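Local coordinates for protein histone acetyltransferase, ELP3 family (Methanocaldococcus infernus, PDB 6IA8) that acetylates the wobble uridine of tRNA, using acetyl-CoA and radical S-adenosyl-L-methionine chemistry to form 5-carboxymethyluridine, at residues I490-G495 with E500-L505. Numbering follows the deposited sequence.
Sequences ILVTSG and EYYRKL. With SO4 (sulfate ion), chain G; SO4 (sulfate ion), chain D.
The ring of Tyr502 has Val492 CG1 over one face and Tyr501 CD2 over the opposite one, while Ser494 OG lies at its edge, near the ring plane. CG1 of Val492 makes a CH-pi contact 3.7 Å from the centroid of the Tyr502 ring, displaced toward the rim, with Tyr502 CZ its nearest atom at 3.5 Å. This methyl stands anti to the Val492 backbone N (chi1 -180°), which turns it to the helix. Ser494 OG sits 3.5 Å from Tyr502 CD2 without a hydrogen bond across the contact; its proton goes instead to the carbonyl of Gly495, with 2.9 Å between Ser494 OG and Gly495 O and the donor tilted 23° from the carbonyl plane. Tyr501 and Arg503 each meet a sulfate ion, probably carried over from the crystallisation medium. Tyr501 OH donates to O3 of the chain D sulfate over 2.9 Å, in the plane of its ring. Arg503 offers the edge of its guanidinium: NE reaches O1 of the chain G sulfate at 2.9 Å, with an N-H...O angle of 162°, while NH1 makes a salt bridge to Glu179 and a second, long one to Glu500 OE2. Replacing Arg503 by alanine would remove the guanidinium, and is likely to leave the Glu179 carboxylate without this salt bridge and the sulfate without this charged donor. Tyr502 probably contributes to the acetyl-CoA site, as in related enzymes, and its side chain touches Leu446, which is probably part of that site too. Consistent with the GNAT fold, strand 489-492 runs parallel to 440-448 and antiparallel to 513-517; helix 499-504 lays Tyr502 against Val492, and Met474 of helix 469-484 touches both side chains, joining the two helices and the sheet in one buried contact.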
ATOM      1  N   ILE A 490      18.303  14.307   2.603  1.00 36.28           N
ATOM      2  CA  ILE A 490      17.080  13.564   2.833  1.00 32.30           C
ATOM      3  C   ILE A 490      16.331  13.543   1.510  1.00 34.76           C
ATOM      4  O   ILE A 490      16.261  14.567   0.820  1.00 34.85           O
ATOM      5  CB  ILE A 490      16.272  14.197   3.984  1.00 43.61           C
ATOM      6  CG1 ILE A 490      14.998  13.425   4.252  1.00 44.95           C
ATOM      7  CG2 ILE A 490      15.963  15.655   3.727  1.00 42.70           C
ATOM      8  CD1 ILE A 490      14.485  13.660   5.686  1.00 48.13           C
ATOM      9  N   LEU A 491      15.867  12.361   1.111  1.00 32.57           N
ATOM     10  CA  LEU A 491      15.163  12.178  -0.153  1.00 32.05           C
ATOM     11  C   LEU A 491      13.750  11.683   0.109  1.00 31.08           C
ATOM     12  O   LEU A 491      13.565  10.698   0.827  1.00 32.86           O
ATOM     13  CB  LEU A 491      15.891  11.169  -1.042  1.00 33.04           C
ATOM     14  CG  LEU A 491      17.251  11.555  -1.598  1.00 44.76           C
ATOM     15  CD1 LEU A 491      17.827  10.355  -2.371  1.00 53.79           C
ATOM     16  CD2 LEU A 491      17.160  12.770  -2.463  1.00 43.78           C
ATOM     17  N   VAL A 492      12.766  12.313  -0.533  1.00 30.11           N
ATOM     18  CA  VAL A 492      11.362  11.973  -0.360  1.00 29.52           C
ATOM     19  C   VAL A 492      10.888  11.231  -1.601  1.00 37.30           C
ATOM     20  O   VAL A 492      11.103  11.698  -2.728  1.00 30.30           O
ATOM     21  CB  VAL A 492      10.509  13.228  -0.129  1.00 32.81           C
ATOM     22  CG1 VAL A 492       9.066  12.840   0.058  1.00 37.05           C
ATOM     23  CG2 VAL A 492      11.049  14.011   1.045  1.00 38.17           C
ATOM     24  N   THR A 493      10.278  10.067  -1.392  1.00 34.00           N
ATOM     25  CA  THR A 493       9.492   9.400  -2.430  1.00 40.52           C
ATOM     26  C   THR A 493       8.157  10.127  -2.519  1.00 37.79           C
ATOM     27  O   THR A 493       7.359  10.093  -1.583  1.00 37.46           O
ATOM     28  CB  THR A 493       9.290   7.922  -2.107  1.00 31.76           C
ATOM     29  OG1 THR A 493      10.569   7.333  -1.802  1.00 34.44           O
ATOM     30  CG2 THR A 493       8.659   7.211  -3.286  1.00 35.58           C
ATOM     31  N   SER A 494       7.937  10.833  -3.614  1.00 35.25           N
ATOM     32  CA  SER A 494       6.784  11.706  -3.766  1.00 36.13           C
ATOM     33  C   SER A 494       5.955  11.244  -4.947  1.00 36.01           C
ATOM     34  O   SER A 494       6.507  10.961  -6.012  1.00 37.54           O
ATOM     35  CB  SER A 494       7.234  13.158  -4.006  1.00 35.40           C
ATOM     36  OG  SER A 494       6.148  14.019  -4.336  1.00 38.04           O
ATOM     37  N   GLY A 495       4.638  11.221  -4.782  1.00 32.80           N
ATOM     38  CA  GLY A 495       3.774  11.075  -5.935  1.00 35.75           C
ATOM     39  C   GLY A 495       3.954  12.240  -6.891  1.00 36.35           C
ATOM     40  O   GLY A 495       4.364  13.343  -6.501  1.00 36.38           O
ATOM     41  N   GLU A 500       4.755  19.358  -5.681  1.00 39.38           N
ATOM     42  CA  GLU A 500       4.580  20.772  -5.362  1.00 46.43           C
ATOM     43  C   GLU A 500       4.569  20.985  -3.855  1.00 43.78           C
ATOM     44  O   GLU A 500       5.100  21.981  -3.358  1.00 41.87           O
ATOM     45  CB  GLU A 500       3.290  21.308  -5.994  1.00 45.44           C
ATOM     46  CG  GLU A 500       3.227  22.812  -6.102  1.00100.96           C
ATOM     47  CD  GLU A 500       4.342  23.382  -6.958  1.00125.34           C
ATOM     48  OE1 GLU A 500       5.242  24.045  -6.397  1.00125.26           O
ATOM     49  OE2 GLU A 500       4.327  23.157  -8.187  1.00107.23           O
ATOM     50  N   TYR A 501       3.986  20.048  -3.112  1.00 39.72           N
ATOM     51  CA  TYR A 501       3.928  20.161  -1.660  1.00 39.78           C
ATOM     52  C   TYR A 501       5.324  20.180  -1.062  1.00 50.78           C
ATOM     53  O   TYR A 501       5.619  20.995  -0.183  1.00 42.62           O
ATOM     54  CB  TYR A 501       3.123  18.998  -1.080  1.00 42.85           C
ATOM     55  CG  TYR A 501       3.067  18.956   0.442  1.00 36.41           C
ATOM     56  CD1 TYR A 501       2.106  19.679   1.148  1.00 41.21           C
ATOM     57  CD2 TYR A 501       3.985  18.220   1.163  1.00 33.40           C
ATOM     58  CE1 TYR A 501       2.055  19.640   2.541  1.00 40.87           C
ATOM     59  CE2 TYR A 501       3.950  18.169   2.554  1.00 39.52           C
ATOM     60  CZ  TYR A 501       2.988  18.888   3.243  1.00 39.85           C
ATOM     61  OH  TYR A 501       2.944  18.837   4.612  1.00 45.26           O
ATOM     62  N   TYR A 502       6.204  19.301  -1.539  1.00 40.36           N
ATOM     63  CA  TYR A 502       7.566  19.269  -1.013  1.00 38.66           C
ATOM     64  C   TYR A 502       8.395  20.458  -1.487  1.00 42.23           C
ATOM     65  O   TYR A 502       9.304  20.906  -0.770  1.00 36.80           O
ATOM     66  CB  TYR A 502       8.224  17.928  -1.380  1.00 33.44           C
ATOM     67  CG  TYR A 502       7.493  16.755  -0.700  1.00 34.21           C
ATOM     68  CD1 TYR A 502       7.617  16.542   0.647  1.00 32.52           C
ATOM     69  CD2 TYR A 502       6.643  15.903  -1.414  1.00 30.82           C
ATOM     70  CE1 TYR A 502       6.934  15.520   1.289  1.00 35.68           C
ATOM     71  CE2 TYR A 502       5.943  14.882  -0.786  1.00 35.19           C
ATOM     72  CZ  TYR A 502       6.113  14.685   0.570  1.00 34.85           C
ATOM     73  OH  TYR A 502       5.449  13.670   1.219  1.00 36.99           O
ATOM     74  N   ARG A 503       8.101  20.992  -2.669  1.00 41.37           N
ATOM     75  CA  ARG A 503       8.783  22.207  -3.085  1.00 45.55           C
ATOM     76  C   ARG A 503       8.513  23.334  -2.103  1.00 49.49           C
ATOM     77  O   ARG A 503       9.423  24.097  -1.768  1.00 44.29           O
ATOM     78  CB  ARG A 503       8.358  22.618  -4.493  1.00 49.37           C
ATOM     79  CG  ARG A 503       8.855  21.678  -5.560  1.00 48.01           C
ATOM     80  CD  ARG A 503       8.708  22.283  -6.998  1.00 55.76           C
ATOM     81  NE  ARG A 503       9.164  21.308  -7.986  1.00 71.86           N
ATOM     82  CZ  ARG A 503       8.365  20.549  -8.730  1.00 89.65           C
ATOM     83  NH1 ARG A 503       7.043  20.654  -8.625  1.00 84.01           N
ATOM     84  NH2 ARG A 503       8.896  19.686  -9.595  1.00 65.98           N
ATOM     85  N   LYS A 504       7.268  23.454  -1.630  1.00 45.49           N
ATOM     86  CA  LYS A 504       6.947  24.464  -0.624  1.00 57.07           C
ATOM     87  C   LYS A 504       7.808  24.299   0.627  1.00 53.60           C
ATOM     88  O   LYS A 504       8.065  25.273   1.338  1.00 48.65           O
ATOM     89  CB  LYS A 504       5.466  24.381  -0.241  1.00 55.55           C
ATOM     90  CG  LYS A 504       4.515  25.234  -1.056  1.00 64.74           C
ATOM     91  CD  LYS A 504       4.088  24.567  -2.344  1.00114.14           C
ATOM     92  CE  LYS A 504       3.004  25.376  -3.050  1.00129.04           C
ATOM     93  NZ  LYS A 504       1.715  25.383  -2.298  1.00 86.12           N
ATOM     94  N   LEU A 505       8.236  23.081   0.933  1.00 47.59           N
ATOM     95  CA  LEU A 505       9.062  22.827   2.107  1.00 46.66           C
ATOM     96  C   LEU A 505      10.558  22.891   1.810  1.00 49.21           C
ATOM     97  O   LEU A 505      11.359  22.433   2.632  1.00 57.01           O
ATOM     98  CB  LEU A 505       8.710  21.458   2.704  1.00 44.67           C
ATOM     99  CG  LEU A 505       7.240  21.230   3.057  1.00 44.62           C
ATOM    100  CD1 LEU A 505       7.077  19.943   3.806  1.00 38.54           C
ATOM    101  CD2 LEU A 505       6.698  22.399   3.871  1.00 57.50           C
TER
HETATM  102  S   SO4 G 606      12.537  21.547  -8.883  1.00 94.50           S
HETATM  103  O1  SO4 G 606      11.920  20.569  -7.994  1.00 94.71           O
HETATM  104  O2  SO4 G 606      12.452  22.865  -8.263  1.00 85.22           O
HETATM  105  O3  SO4 G 606      11.831  21.549 -10.159  1.00111.49           O
HETATM  106  O4  SO4 G 606      13.936  21.208  -9.111  1.00 99.53           O
HETATM  107  S   SO4 D 603       0.266  20.246   6.792  1.00 44.97           S
HETATM  108  O1  SO4 D 603       1.475  20.548   7.583  1.00 41.04           O
HETATM  109  O2  SO4 D 603      -0.750  21.259   7.202  1.00 47.06           O
HETATM  110  O3  SO4 D 603       0.584  20.340   5.374  1.00 42.73           O
HETATM  111  O4  SO4 D 603      -0.234  18.908   7.148  1.00 42.32           O